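Local atomic coordinates of deoxyribodipyrimidine photo-lyase (PDB entry 3UMV), a protein that uses light to split cyclobutane pyrimidine dimers in ultraviolet-damaged DNA back into separate pyrimidines, with FAD as its cofactor. Residues R25-H30 with E145-V150; A123-L128 with G152-E157; A252-G255 with F260-K263; R297-A302 with E318-R323. All blocks are in the same frame, centred on the assembly; numbering follows the deposited sequence.

Interaction 1: residues R25-H30 with E145-V150; sequences RVRVIH and EALDAV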
loop_
_atom_site.group_PDB
_atom_site.type_symbol
_atom_site.label_atom_id
_atom_site.label_comp_id
_atom_site.label_asym_id
_atom_site.label_seq_id
_atom_site.Cartn_x
_atom_site.Cartn_y
_atom_site.Cartn_z
ATOM N N ARG A 25 12.911 -1.074 -15.071
ATOM C CA ARG A 25 11.571 -0.888 -14.497
ATOM C C ARG A 25 10.470 -1.526 -15.350
ATOM O O ARG A 25 9.338 -1.637 -14.900
ATOM C CB ARG A 25 11.220 0.597 -14.324
ATOM C CG ARG A 25 12.203 1.440 -13.531
ATOM C CD ARG A 25 11.522 2.734 -13.118
ATOM N NE ARG A 25 12.459 3.806 -12.788
ATOM C CZ ARG A 25 12.854 4.087 -11.547
ATOM N NH1 ARG A 25 13.708 5.095 -11.310
ATOM N NH2 ARG A 25 12.390 3.356 -10.545
ATOM N N VAL A 26 10.809 -1.932 -16.574
ATOM C CA VAL A 26 9.835 -2.411 -17.555
ATOM C C VAL A 26 9.958 -3.908 -17.828
ATOM O O VAL A 26 11.015 -4.396 -18.205
ATOM C CB VAL A 26 9.969 -1.641 -18.889
ATOM C CG1 VAL A 26 8.977 -2.167 -19.922
ATOM C CG2 VAL A 26 9.760 -0.150 -18.652
ATOM N N ARG A 27 8.875 -4.636 -17.606
ATOM C CA ARG A 27 8.852 -6.064 -17.871
ATOM C C ARG A 27 7.920 -6.286 -19.054
ATOM O O ARG A 27 6.728 -6.013 -18.968
ATOM C CB ARG A 27 8.381 -6.825 -16.624
ATOM C CG ARG A 27 8.132 -8.305 -16.850
ATOM C CD ARG A 27 7.879 -9.049 -15.538
ATOM N NE ARG A 27 6.491 -8.942 -15.091
ATOM C CZ ARG A 27 5.554 -9.854 -15.345
ATOM N NH1 ARG A 27 5.856 -10.940 -16.043
ATOM N NH2 ARG A 27 4.312 -9.683 -14.899
ATOM N N VAL A 28 8.480 -6.746 -20.165
ATOM C CA VAL A 28 7.685 -7.042 -21.347
ATOM C C VAL A 28 7.085 -8.437 -21.189
ATOM O O VAL A 28 7.786 -9.435 -21.273
ATOM C CB VAL A 28 8.526 -6.956 -22.626
ATOM C CG1 VAL A 28 7.700 -7.380 -23.824
ATOM C CG2 VAL A 28 9.067 -5.536 -22.806
ATOM N N ILE A 29 5.784 -8.485 -20.923
ATOM C CA ILE A 29 5.085 -9.745 -20.672
ATOM C C ILE A 29 4.795 -10.446 -21.985
ATOM O O ILE A 29 4.901 -11.660 -22.098
ATOM C CB ILE A 29 3.751 -9.507 -19.934
ATOM C CG1 ILE A 29 4.019 -8.935 -18.543
ATOM C CG2 ILE A 29 2.957 -10.805 -19.826
ATOM C CD1 ILE A 29 2.772 -8.715 -17.717
ATOM N N HIS A 30 4.399 -9.661 -22.975
ATOM C CA HIS A 30 4.189 -10.176 -24.314
ATOM C C HIS A 30 4.592 -9.123 -25.336
ATOM O O HIS A 30 4.113 -7.992 -25.295
ATOM C CB HIS A 30 2.734 -10.592 -24.508
ATOM C CG HIS A 30 2.484 -11.288 -25.806
ATOM N ND1 HIS A 30 1.698 -10.752 -26.800
ATOM C CD2 HIS A 30 2.939 -12.471 -26.282
ATOM C CE1 HIS A 30 1.664 -11.582 -27.828
ATOM N NE2 HIS A 30 2.414 -12.632 -27.540
ATOM N N GLU A 145 -3.317 -12.102 -10.244
ATOM C CA GLU A 145 -4.196 -13.042 -10.933
ATOM C C GLU A 145 -5.055 -12.326 -11.965
ATOM O O GLU A 145 -5.304 -12.854 -13.050
ATOM C CB GLU A 145 -5.074 -13.789 -9.932
ATOM C CG GLU A 145 -4.281 -14.747 -9.056
ATOM C CD GLU A 145 -5.089 -15.302 -7.895
ATOM O OE1 GLU A 145 -4.516 -16.082 -7.105
ATOM O OE2 GLU A 145 -6.285 -14.961 -7.768
ATOM N N ALA A 146 -5.486 -11.111 -11.638
ATOM C CA ALA A 146 -6.264 -10.336 -12.598
ATOM C C ALA A 146 -5.412 -9.942 -13.800
ATOM O O ALA A 146 -5.904 -9.940 -14.927
ATOM C CB ALA A 146 -6.865 -9.105 -11.940
ATOM N N LEU A 147 -4.139 -9.599 -13.574
ATOM C CA LEU A 147 -3.283 -9.243 -14.699
ATOM C C LEU A 147 -3.095 -10.461 -15.587
ATOM O O LEU A 147 -3.229 -10.377 -16.808
ATOM C CB LEU A 147 -1.918 -8.730 -14.233
ATOM C CG LEU A 147 -1.012 -8.308 -15.392
ATOM C CD1 LEU A 147 -1.727 -7.306 -16.266
ATOM C CD2 LEU A 147 0.284 -7.722 -14.826
ATOM N N ASP A 148 -2.770 -11.591 -14.963
ATOM C CA ASP A 148 -2.557 -12.834 -15.700
ATOM C C ASP A 148 -3.762 -13.219 -16.543
ATOM O O ASP A 148 -3.593 -13.693 -17.664
ATOM C CB ASP A 148 -2.198 -13.981 -14.760
ATOM C CG ASP A 148 -0.802 -13.849 -14.188
ATOM O OD1 ASP A 148 -0.038 -12.991 -14.683
ATOM O OD2 ASP A 148 -0.467 -14.609 -13.254
ATOM N N ALA A 149 -4.968 -13.022 -16.008
ATOM C CA ALA A 149 -6.194 -13.380 -16.732
ATOM C C ALA A 149 -6.412 -12.457 -17.921
ATOM O O ALA A 149 -6.884 -12.885 -18.969
ATOM C CB ALA A 149 -7.409 -13.342 -15.814
ATOM N N VAL A 150 -6.091 -11.184 -17.743
ATOM C CA VAL A 150 -6.160 -10.228 -18.838
ATOM C C VAL A 150 -5.137 -10.533 -19.922
ATOM O O VAL A 150 -5.431 -10.414 -21.115
ATOM C CB VAL A 150 -5.950 -8.789 -18.330
ATOM C CG1 VAL A 150 -5.689 -7.845 -19.497
ATOM C CG2 VAL A 150 -7.151 -8.342 -17.491
HETATM O O HOH W 1 1.588 -11.295 -16.040
#

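Interaction 2: residues A123-L128 with G152-E157; sequences ALVQRL and GDLRRE. Unlike the reference sequence in segment 123-128: Gln126 (reference Arg).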
loop_
_atom_site.group_PDB
_atom_site.type_symbol
_atom_site.label_atom_id
_atom_site.label_comp_id
_atom_site.label_asym_id
_atom_site.label_seq_id
_atom_site.Cartn_x
_atom_site.Cartn_y
_atom_site.Cartn_z
ATOM N N ALA A 123 -11.509 -5.917 -23.093
ATOM C CA ALA A 123 -12.599 -5.523 -23.970
ATOM C C ALA A 123 -12.303 -4.165 -24.602
ATOM O O ALA A 123 -12.462 -3.991 -25.810
ATOM C CB ALA A 123 -13.915 -5.489 -23.210
ATOM N N LEU A 124 -11.876 -3.205 -23.781
ATOM C CA LEU A 124 -11.561 -1.870 -24.280
ATOM C C LEU A 124 -10.388 -1.907 -25.256
ATOM O O LEU A 124 -10.441 -1.314 -26.332
ATOM C CB LEU A 124 -11.257 -0.905 -23.133
ATOM C CG LEU A 124 -10.752 0.461 -23.599
ATOM C CD1 LEU A 124 -11.900 1.286 -24.142
ATOM C CD2 LEU A 124 -10.072 1.210 -22.463
ATOM N N VAL A 125 -9.332 -2.618 -24.876
ATOM C CA VAL A 125 -8.138 -2.712 -25.701
ATOM C C VAL A 125 -8.491 -3.179 -27.116
ATOM O O VAL A 125 -7.932 -2.686 -28.106
ATOM C CB VAL A 125 -7.080 -3.645 -25.050
ATOM C CG1 VAL A 125 -6.037 -4.079 -26.069
ATOM C CG2 VAL A 125 -6.425 -2.960 -23.854
ATOM N N GLN A 126 -9.443 -4.106 -27.216
ATOM C CA GLN A 126 -9.852 -4.633 -28.521
ATOM C C GLN A 126 -10.744 -3.681 -29.319
ATOM O O GLN A 126 -10.593 -3.579 -30.535
ATOM C CB GLN A 126 -10.507 -6.010 -28.374
ATOM C CG GLN A 126 -9.509 -7.089 -28.001
ATOM C CD GLN A 126 -10.156 -8.426 -27.723
ATOM O OE1 GLN A 126 -10.323 -8.814 -26.565
ATOM N NE2 GLN A 126 -10.506 -9.151 -28.780
ATOM N N ARG A 127 -11.655 -2.980 -28.645
ATOM C CA ARG A 127 -12.513 -2.000 -29.321
ATOM C C ARG A 127 -11.662 -0.887 -29.940
ATOM O O ARG A 127 -11.935 -0.422 -31.047
ATOM C CB ARG A 127 -13.526 -1.377 -28.356
ATOM C CG ARG A 127 -14.657 -2.291 -27.924
ATOM C CD ARG A 127 -15.828 -1.486 -27.347
ATOM N NE ARG A 127 -15.445 -0.676 -26.189
ATOM C CZ ARG A 127 -15.391 -1.141 -24.947
ATOM N NH1 ARG A 127 -15.040 -0.344 -23.941
ATOM N NH2 ARG A 127 -15.681 -2.412 -24.709
ATOM N N LEU A 128 -10.631 -0.466 -29.211
ATOM C CA LEU A 128 -9.788 0.648 -29.626
ATOM C C LEU A 128 -8.758 0.229 -30.657
ATOM O O LEU A 128 -8.102 1.074 -31.266
ATOM C CB LEU A 128 -9.037 1.213 -28.415
ATOM C CG LEU A 128 -9.799 1.876 -27.286
ATOM C CD1 LEU A 128 -8.815 2.303 -26.179
ATOM C CD2 LEU A 128 -10.604 3.053 -27.799
ATOM N N GLY A 152 -3.916 -13.488 -20.589
ATOM C CA GLY A 152 -4.435 -14.668 -21.262
ATOM C C GLY A 152 -5.578 -14.357 -22.213
ATOM O O GLY A 152 -5.651 -14.926 -23.298
ATOM N N ASP A 153 -6.480 -13.469 -21.805
ATOM C CA ASP A 153 -7.575 -13.053 -22.677
ATOM C C ASP A 153 -7.013 -12.419 -23.946
ATOM O O ASP A 153 -7.422 -12.758 -25.059
ATOM C CB ASP A 153 -8.501 -12.060 -21.972
ATOM C CG ASP A 153 -9.241 -12.677 -20.794
ATOM O OD1 ASP A 153 -9.296 -13.924 -20.700
ATOM O OD2 ASP A 153 -9.778 -11.907 -19.963
ATOM N N LEU A 154 -6.070 -11.497 -23.779
ATOM C CA LEU A 154 -5.448 -10.854 -24.934
ATOM C C LEU A 154 -4.618 -11.823 -25.769
ATOM O O LEU A 154 -4.590 -11.720 -26.993
ATOM C CB LEU A 154 -4.571 -9.684 -24.488
ATOM C CG LEU A 154 -5.370 -8.499 -23.968
ATOM C CD1 LEU A 154 -4.429 -7.363 -23.563
ATOM C CD2 LEU A 154 -6.374 -8.039 -25.025
ATOM N N ARG A 155 -3.921 -12.743 -25.118
ATOM C CA ARG A 155 -3.099 -13.694 -25.860
ATOM C C ARG A 155 -3.960 -14.486 -26.847
ATOM O O ARG A 155 -3.555 -14.753 -27.985
ATOM C CB ARG A 155 -2.388 -14.658 -24.913
ATOM C CG ARG A 155 -1.464 -15.642 -25.613
ATOM C CD ARG A 155 -0.397 -14.921 -26.419
ATOM N NE ARG A 155 0.600 -15.841 -26.963
ATOM C CZ ARG A 155 1.736 -16.160 -26.350
ATOM N NH1 ARG A 155 2.028 -15.628 -25.169
ATOM N NH2 ARG A 155 2.583 -17.008 -26.920
ATOM N N ARG A 156 -5.153 -14.848 -26.399
ATOM C CA ARG A 156 -6.040 -15.703 -27.176
ATOM C C ARG A 156 -6.837 -14.944 -28.239
ATOM O O ARG A 156 -7.079 -15.470 -29.326
ATOM C CB ARG A 156 -6.963 -16.471 -26.227
ATOM C CG ARG A 156 -8.393 -16.639 -26.704
ATOM C CD ARG A 156 -9.226 -17.404 -25.680
ATOM N NE ARG A 156 -9.166 -16.801 -24.348
ATOM C CZ ARG A 156 -8.296 -17.153 -23.403
ATOM N NH1 ARG A 156 -8.313 -16.553 -22.219
ATOM N NH2 ARG A 156 -7.404 -18.107 -23.644
ATOM N N GLU A 157 -7.229 -13.711 -27.933
ATOM C CA GLU A 157 -8.110 -12.944 -28.812
ATOM C C GLU A 157 -7.418 -11.820 -29.581
ATOM O O GLU A 157 -7.940 -11.343 -30.593
ATOM C CB GLU A 157 -9.293 -12.379 -28.022
ATOM C CG GLU A 157 -10.148 -13.443 -27.360
ATOM C CD GLU A 157 -10.725 -14.434 -28.359
ATOM O OE1 GLU A 157 -10.816 -14.091 -29.561
ATOM O OE2 GLU A 157 -11.086 -15.556 -27.941
#

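Interaction 3: residues A252-G255 with F260-K263; sequences ALLG and FLTK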
loop_
_atom_site.group_PDB
_atom_site.type_symbol
_atom_site.label_atom_id
_atom_site.label_comp_id
_atom_site.label_asym_id
_atom_site.label_seq_id
_atom_site.Cartn_x
_atom_site.Cartn_y
_atom_site.Cartn_z
ATOM N N ALA A 252 0.537 17.111 2.237
ATOM C CA ALA A 252 0.934 16.372 3.440
ATOM C C ALA A 252 2.451 16.214 3.513
ATOM O O ALA A 252 3.045 16.242 4.593
ATOM C CB ALA A 252 0.267 14.998 3.476
ATOM N N LEU A 253 3.073 16.031 2.358
ATOM C CA LEU A 253 4.523 15.919 2.286
ATOM C C LEU A 253 5.218 17.273 2.416
ATOM O O LEU A 253 6.140 17.411 3.213
ATOM C CB LEU A 253 4.948 15.255 0.974
ATOM C CG LEU A 253 6.453 15.036 0.799
ATOM C CD1 LEU A 253 6.936 13.914 1.697
ATOM C CD2 LEU A 253 6.806 14.751 -0.658
ATOM N N LEU A 254 4.764 18.263 1.644
ATOM C CA LEU A 254 5.541 19.495 1.407
ATOM C C LEU A 254 4.842 20.806 1.754
ATOM O O LEU A 254 5.418 21.879 1.567
ATOM C CB LEU A 254 5.968 19.583 -0.063
ATOM C CG LEU A 254 6.922 18.564 -0.678
ATOM C CD1 LEU A 254 7.063 18.822 -2.166
ATOM C CD2 LEU A 254 8.272 18.603 0.011
ATOM N N GLY A 255 3.609 20.737 2.240
ATOM C CA GLY A 255 2.841 21.936 2.520
ATOM C C GLY A 255 3.563 22.910 3.434
ATOM O O GLY A 255 4.195 22.510 4.402
ATOM N N PHE A 260 5.039 17.455 6.205
ATOM C CA PHE A 260 5.950 16.625 6.984
ATOM C C PHE A 260 7.403 17.110 6.854
ATOM O O PHE A 260 8.083 17.347 7.853
ATOM C CB PHE A 260 5.829 15.150 6.571
ATOM C CG PHE A 260 6.804 14.241 7.274
ATOM C CD1 PHE A 260 6.739 14.060 8.647
ATOM C CD2 PHE A 260 7.794 13.578 6.558
ATOM C CE1 PHE A 260 7.633 13.234 9.298
ATOM C CE2 PHE A 260 8.698 12.747 7.199
ATOM C CZ PHE A 260 8.613 12.561 8.575
ATOM N N LEU A 261 7.874 17.265 5.622
ATOM C CA LEU A 261 9.289 17.575 5.414
ATOM C C LEU A 261 9.586 19.023 5.732
ATOM O O LEU A 261 10.721 19.374 6.046
ATOM C CB LEU A 261 9.737 17.253 3.992
ATOM C CG LEU A 261 9.770 15.764 3.679
ATOM C CD1 LEU A 261 10.300 15.574 2.269
ATOM C CD2 LEU A 261 10.612 15.007 4.705
ATOM N N THR A 262 8.558 19.858 5.665
ATOM C CA THR A 262 8.736 21.274 5.937
ATOM C C THR A 262 8.667 21.617 7.422
ATOM O O THR A 262 9.403 22.487 7.886
ATOM C CB THR A 262 7.739 22.142 5.138
ATOM O OG1 THR A 262 6.429 21.575 5.227
ATOM C CG2 THR A 262 8.140 22.201 3.673
ATOM N N LYS A 263 7.816 20.919 8.173
ATOM C CA LYS A 263 7.499 21.338 9.538
ATOM C C LYS A 263 7.625 20.270 10.632
ATOM O O LYS A 263 7.537 20.596 11.816
ATOM C CB LYS A 263 6.092 21.951 9.574
ATOM C CG LYS A 263 6.005 23.354 8.983
ATOM C CD LYS A 263 6.597 24.385 9.945
ATOM C CE LYS A 263 6.273 25.809 9.521
ATOM N NZ LYS A 263 7.030 26.224 8.308
#

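Interaction 4: residues R297-A302 with E318-R323; sequences RCALEA and EELVVR. With FAD (flavin-adenine dinucleotide), chain I.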
loop_
_atom_site.group_PDB
_atom_site.type_symbol
_atom_site.label_atom_id
_atom_site.label_comp_id
_atom_site.label_asym_id
_atom_site.label_seq_id
_atom_site.Cartn_x
_atom_site.Cartn_y
_atom_site.Cartn_z
ATOM N N ARG A 297 9.007 10.098 -5.289
ATOM C CA ARG A 297 8.828 11.528 -5.005
ATOM C C ARG A 297 9.136 11.874 -3.541
ATOM O O ARG A 297 9.815 12.870 -3.261
ATOM C CB ARG A 297 7.401 11.981 -5.339
ATOM C CG ARG A 297 7.066 13.384 -4.831
ATOM C CD ARG A 297 8.079 14.394 -5.354
ATOM N NE ARG A 297 8.172 14.358 -6.807
ATOM C CZ ARG A 297 9.173 14.863 -7.517
ATOM N NH1 ARG A 297 9.150 14.765 -8.838
ATOM N NH2 ARG A 297 10.197 15.458 -6.911
ATOM N N CYS A 298 8.618 11.075 -2.608
ATOM C CA CYS A 298 8.832 11.348 -1.185
ATOM C C CYS A 298 10.322 11.231 -0.841
ATOM O O CYS A 298 10.864 12.042 -0.077
ATOM C CB CYS A 298 8.013 10.377 -0.327
ATOM S SG CYS A 298 6.234 10.606 -0.448
ATOM N N ALA A 299 10.971 10.211 -1.398
ATOM C CA ALA A 299 12.408 10.009 -1.202
ATOM C C ALA A 299 13.247 11.156 -1.781
ATOM O O ALA A 299 14.184 11.617 -1.138
ATOM C CB ALA A 299 12.841 8.685 -1.818
ATOM N N LEU A 300 12.914 11.602 -2.988
ATOM C CA LEU A 300 13.632 12.714 -3.616
ATOM C C LEU A 300 13.554 13.984 -2.781
ATOM O O LEU A 300 14.538 14.711 -2.635
ATOM C CB LEU A 300 13.061 13.010 -5.004
ATOM C CG LEU A 300 13.345 11.973 -6.075
ATOM C CD1 LEU A 300 12.390 12.156 -7.245
ATOM C CD2 LEU A 300 14.799 12.027 -6.525
ATOM N N GLU A 301 12.370 14.264 -2.263
ATOM C CA GLU A 301 12.174 15.469 -1.474
ATOM C C GLU A 301 12.890 15.350 -0.145
ATOM O O GLU A 301 13.378 16.348 0.395
ATOM C CB GLU A 301 10.683 15.749 -1.285
ATOM C CG GLU A 301 9.948 16.010 -2.592
ATOM C CD GLU A 301 10.481 17.238 -3.304
ATOM O OE1 GLU A 301 11.036 18.119 -2.608
ATOM O OE2 GLU A 301 10.357 17.326 -4.545
ATOM N N ALA A 302 12.950 14.139 0.399
ATOM C CA ALA A 302 13.705 13.930 1.630
ATOM C C ALA A 302 15.190 14.184 1.372
ATOM O O ALA A 302 15.873 14.777 2.192
ATOM C CB ALA A 302 13.477 12.530 2.175
ATOM N N GLU A 318 14.932 5.099 5.596
ATOM C CA GLU A 318 15.013 3.674 5.932
ATOM C C GLU A 318 13.614 3.027 5.955
ATOM O O GLU A 318 13.404 1.924 5.421
ATOM C CB GLU A 318 15.753 3.477 7.269
ATOM C CG GLU A 318 15.687 2.065 7.866
ATOM C CD GLU A 318 16.461 1.018 7.060
ATOM O OE1 GLU A 318 16.185 -0.191 7.242
ATOM O OE2 GLU A 318 17.340 1.399 6.256
ATOM N N GLU A 319 12.651 3.711 6.559
ATOM C CA GLU A 319 11.297 3.158 6.641
ATOM C C GLU A 319 10.603 3.296 5.288
ATOM O O GLU A 319 9.972 2.353 4.788
ATOM C CB GLU A 319 10.487 3.853 7.747
ATOM C CG GLU A 319 11.202 3.938 9.098
ATOM C CD GLU A 319 11.441 2.580 9.737
ATOM O OE1 GLU A 319 10.474 1.792 9.866
ATOM O OE2 GLU A 319 12.596 2.296 10.115
ATOM N N LEU A 320 10.762 4.460 4.666
ATOM C CA LEU A 320 10.062 4.755 3.430
ATOM C C LEU A 320 10.509 3.888 2.245
ATOM O O LEU A 320 9.684 3.522 1.411
ATOM C CB LEU A 320 10.241 6.234 3.069
ATOM C CG LEU A 320 9.694 6.660 1.707
ATOM C CD1 LEU A 320 8.187 6.678 1.750
ATOM C CD2 LEU A 320 10.231 8.036 1.347
ATOM N N VAL A 321 11.806 3.591 2.154
ATOM C CA VAL A 321 12.351 2.870 1.008
ATOM C C VAL A 321 12.707 1.438 1.356
ATOM O O VAL A 321 12.143 0.495 0.806
ATOM C CB VAL A 321 13.572 3.591 0.401
ATOM C CG1 VAL A 321 14.214 2.745 -0.712
ATOM C CG2 VAL A 321 13.158 4.969 -0.114
ATOM N N VAL A 322 13.633 1.256 2.285
ATOM C CA VAL A 322 14.061 -0.093 2.604
ATOM C C VAL A 322 12.952 -0.994 3.169
ATOM O O VAL A 322 12.715 -2.082 2.657
ATOM C CB VAL A 322 15.295 -0.100 3.520
ATOM C CG1 VAL A 322 15.505 -1.479 4.090
ATOM C CG2 VAL A 322 16.517 0.321 2.714
ATOM N N ARG A 323 12.283 -0.543 4.220
ATOM C CA ARG A 323 11.270 -1.382 4.844
ATOM C C ARG A 323 10.081 -1.605 3.908
ATOM O O ARG A 323 9.668 -2.748 3.684
ATOM C CB ARG A 323 10.826 -0.803 6.186
ATOM C CG ARG A 323 11.939 -0.738 7.219
ATOM C CD ARG A 323 11.449 -1.269 8.563
ATOM N NE ARG A 323 11.159 -2.700 8.499
ATOM C CZ ARG A 323 11.986 -3.643 8.938
ATOM N NH1 ARG A 323 11.653 -4.926 8.842
ATOM N NH2 ARG A 323 13.145 -3.296 9.482
HETATM P PA FAD I . 6.002 6.817 8.975
HETATM O O1A FAD I . 6.738 6.443 10.226
HETATM O O2A FAD I . 5.954 8.293 8.696
HETATM O O5B FAD I . 6.661 6.019 7.754
HETATM C C5B FAD I . 6.716 6.556 6.451
HETATM C C4B FAD I . 6.499 5.444 5.419
HETATM O O4B FAD I . 7.461 4.408 5.544
HETATM C C3B FAD I . 5.165 4.750 5.609
HETATM O O3B FAD I . 4.118 5.461 4.993
HETATM C C2B FAD I . 5.418 3.439 4.924
HETATM O O2B FAD I . 5.383 3.624 3.521
HETATM C C1B FAD I . 6.850 3.160 5.301
HETATM N N9A FAD I . 6.923 2.308 6.500
HETATM C C8A FAD I . 7.040 2.704 7.806
HETATM N N7A FAD I . 7.082 1.589 8.571
HETATM C C5A FAD I . 6.977 0.493 7.769
HETATM C C6A FAD I . 6.965 -0.890 7.993
HETATM N N6A FAD I . 7.166 -1.412 9.202
HETATM N N1A FAD I . 6.849 -1.755 6.928
HETATM C C2A FAD I . 6.756 -1.261 5.647
HETATM N N3A FAD I . 6.764 0.099 5.428
HETATM C C4A FAD I . 6.885 0.951 6.469
HETATM N N1 FAD I . 1.790 -0.344 6.708
HETATM C C2 FAD I . 0.932 -0.070 5.684
HETATM O O2 FAD I . 1.301 0.738 4.831
HETATM N N3 FAD I . -0.295 -0.705 5.604
HETATM C C4 FAD I . -0.680 -1.615 6.573
HETATM O O4 FAD I . -1.778 -2.176 6.502
HETATM C C4X FAD I . 0.206 -1.896 7.606
HETATM N N5 FAD I . -0.121 -2.780 8.607
HETATM C C5X FAD I . 0.780 -3.062 9.615
HETATM C C6 FAD I . 0.450 -3.989 10.612
HETATM C C7 FAD I . 1.358 -4.273 11.637
HETATM C C7M FAD I . 0.984 -5.284 12.689
HETATM C C8 FAD I . 2.591 -3.614 11.660
HETATM C C8M FAD I . 3.604 -3.872 12.735
HETATM C C9 FAD I . 2.900 -2.691 10.676
HETATM C C9A FAD I . 2.004 -2.418 9.658
HETATM N N10 FAD I . 2.320 -1.494 8.684
HETATM C C10 FAD I . 1.425 -1.253 7.670
HETATM C "C1'" FAD I . 3.649 -0.750 8.681
HETATM C "C2'" FAD I . 3.624 0.606 9.454
HETATM O "O2'" FAD I . 3.041 0.531 10.760
HETATM C "C3'" FAD I . 2.921 1.746 8.694
HETATM O "O3'" FAD I . 3.436 1.819 7.391
HETATM C "C4'" FAD I . 3.095 3.115 9.358
HETATM O "O4'" FAD I . 2.578 3.076 10.675
HETATM C "C5'" FAD I . 2.372 4.153 8.502
HETATM O "O5'" FAD I . 2.215 5.414 9.107
HETATM P P FAD I . 3.062 6.659 8.551
HETATM O O1P FAD I . 2.909 6.784 7.047
HETATM O O2P FAD I . 2.646 7.908 9.284
HETATM O O3P FAD I . 4.515 6.156 9.036
#

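Interaction 1: residues R25-H30 with E145-V150
Ile29 and Leu147 meet tip to tip, and their end methyls, CD1 of Ile29 and CD2 of Leu147 at 3.9 Å, form the closest apolar contact; beside them Arg27 and Asp148, though oppositely charged, stay apart with a water between. The charged ends are 5.5 Å apart (Arg27 NH2 to Asp148 OD1), and Arg27 NH2 comes 4.5 Å from Leu147 CD2. The water donates to Asp148 OD1 at 2.7 Å, while its bond from Arg27 NH2 is weak and long. The stronger partner of that NH2 is Gln165 OE1, so the arginine is tied chiefly to the neighbouring strand. Ile29 sits in a classic beta bulge: it and His30 both face Val163 just past the edge strand 26-28, which runs antiparallel to strand 162-166, and helix 141-157 packs against this margin of the photolyase alpha/beta domain. With CG1 beside the backbone N (chi1 -65°) and CD1 extended beyond it, Ile29 has a straight arm reaching the helix, where it also touches Val151. The same CG1 lies 3.5 Å above one face of the Arg27 guanidinium, toward its rim, so the flat cation rests on aliphatic surface. An unbroken aliphatic arm suits this place, since its CG1 meets the guanidinium and its CD1 the leucine. Leu147, buried and also touching Gln165, supplies the apolar partner, whereas the exposed Asp148 can keep its carboxylate hydrated.

Interaction 2: residues A123-L128 with G152-E157
Val125 CG1 and Leu154 CD2 touch at 4.1 Å, their side chains crossing at about a right angle, and next to them Gln126 NE2 comes within 3.5 Å of Glu157 CB. The two flat groups, amide and carboxylate, are nearly parallel (10° between planes), although the side chains cross obliquely and do not stack. Glu157 bends at chi2 (-59°), which carries its acid away from Gln126 and leaves its methylene to do the touching. Gln126 (arginine in the reference sequence) runs its extended chain across to the other helix. These pairs join, within the Rossmann-like alpha/beta domain, helices 120-127 and 141-157, whose segments 123-127 and 152-157 run at 33°, with the axes 10.9 Å apart at closest approach. Beneath them Leu133 of strand 132-135 touches both Val125 and Leu154; branched aliphatic residues suit the side that packs on the sheet. Leu154 also packs on Pro122. Farther out, Arg156 NH1 bridges to Asp153 OD1 at 3.2 Å, one turn back along its own helix.

Interaction 3: residues A252-G255 with F260-K263
This is a backbone contact between two successive helices, where the end of helix 246-254 meets the start of helix 260-263. Phe260 N donates to Ala252 O at 2.8 Å, tilted 27° from the carbonyl plane, and Leu261 N donates to Leu253 O at 3.0 Å, nearly in line with the C=O. A side chain gives the third bond: Thr262 OG1 donates to Gly255 O at 2.6 Å. Its hydroxyl stands between the backbone N and the carbonyl carbon (chi1 46°), which aims it at Gly255, where the chain leaves helical geometry. Beside these bonds, Leu253 and Leu261 lie side by side and point the same way, their CD1 methyls 3.8 Å apart; both touch Glu301 of helix 295-305. A serine in place of Leu261 would probably leave the Leu253 CD1 methyl without its apolar neighbour and open a gap beside Glu301. The Phe260 side chain leads away to Ser282 and Phe316; it comes within about 5 Å of FAD, nearest atoms. Carbonyls at a helix end and N-H groups at a helix start lack partners in their own helix, so the two backbone bonds supply these four atoms and are likely to hold the turn near the cofactor pocket.

Interaction 4: residues R297-A302 with E318-R323
Flat groups flank the packing of Leu320 on Cys298 and Ala299: the Arg297 guanidinium on one helix and the FAD adenine beside the other. Leu300 CD1 lies 3.9 Å above one face of the guanidinium, toward its rim, and Arg297 NH2 makes a weak bond to Glu301 OE2 within a salt bridge; Asp52 and Glu202 also pair with this arginine. Glu319 CB, 3.6 Å from FAD C8A, and Arg323 CB, 4.1 Å from FAD C2A, sit on the same side of the adenine plane. Between these groups, Leu320 CD2 presses on Cys298 CB at 3.6 Å and equally near Ala299 N. Leucine suits this spot because, with CG anti to the backbone N (chi1 173°), its branch carries CD2 to the other helix while its CA stays 3.4 Å from FAD O4B. Helices 295-305 and 310-333 belong to the all-helical FAD-binding part of photolyases; their segments cross at -133°, with the axes 10.3 Å apart. Small residues on helix 295-305 permit this approach: Ala299 CB also meets Val321 CG2. Helix 310-333 has a wider pi-type turn at 318-323, closed by Arg323 N to Glu318 O, and Arg324 NE donates to Leu320 O.

How the interactions relate
The four contacts fall into two pairs. Interactions 1 and 2 share helix 141-157 in the alpha/beta domain, their centres 13 Å apart, and meet where His30 CD2 lies 3.5 Å from Arg155 NH1. Interactions 3 and 4 have centres 14 Å apart in the helical region that holds FAD; Leu261 CD1 packs 3.5 Å from Ala302 N, and helix 295-305 touches both the 252-263 turn and helix 310-333. Interaction 4 supplies residues of the FAD pocket, with Glu319 O 3.3 Å from FAD C1B, whereas interaction 3 approaches the pocket through the Phe260 side chain. Interaction 2, about 43 Å from interaction 3 centre to centre, lies away from the cofactor, as does interaction 1.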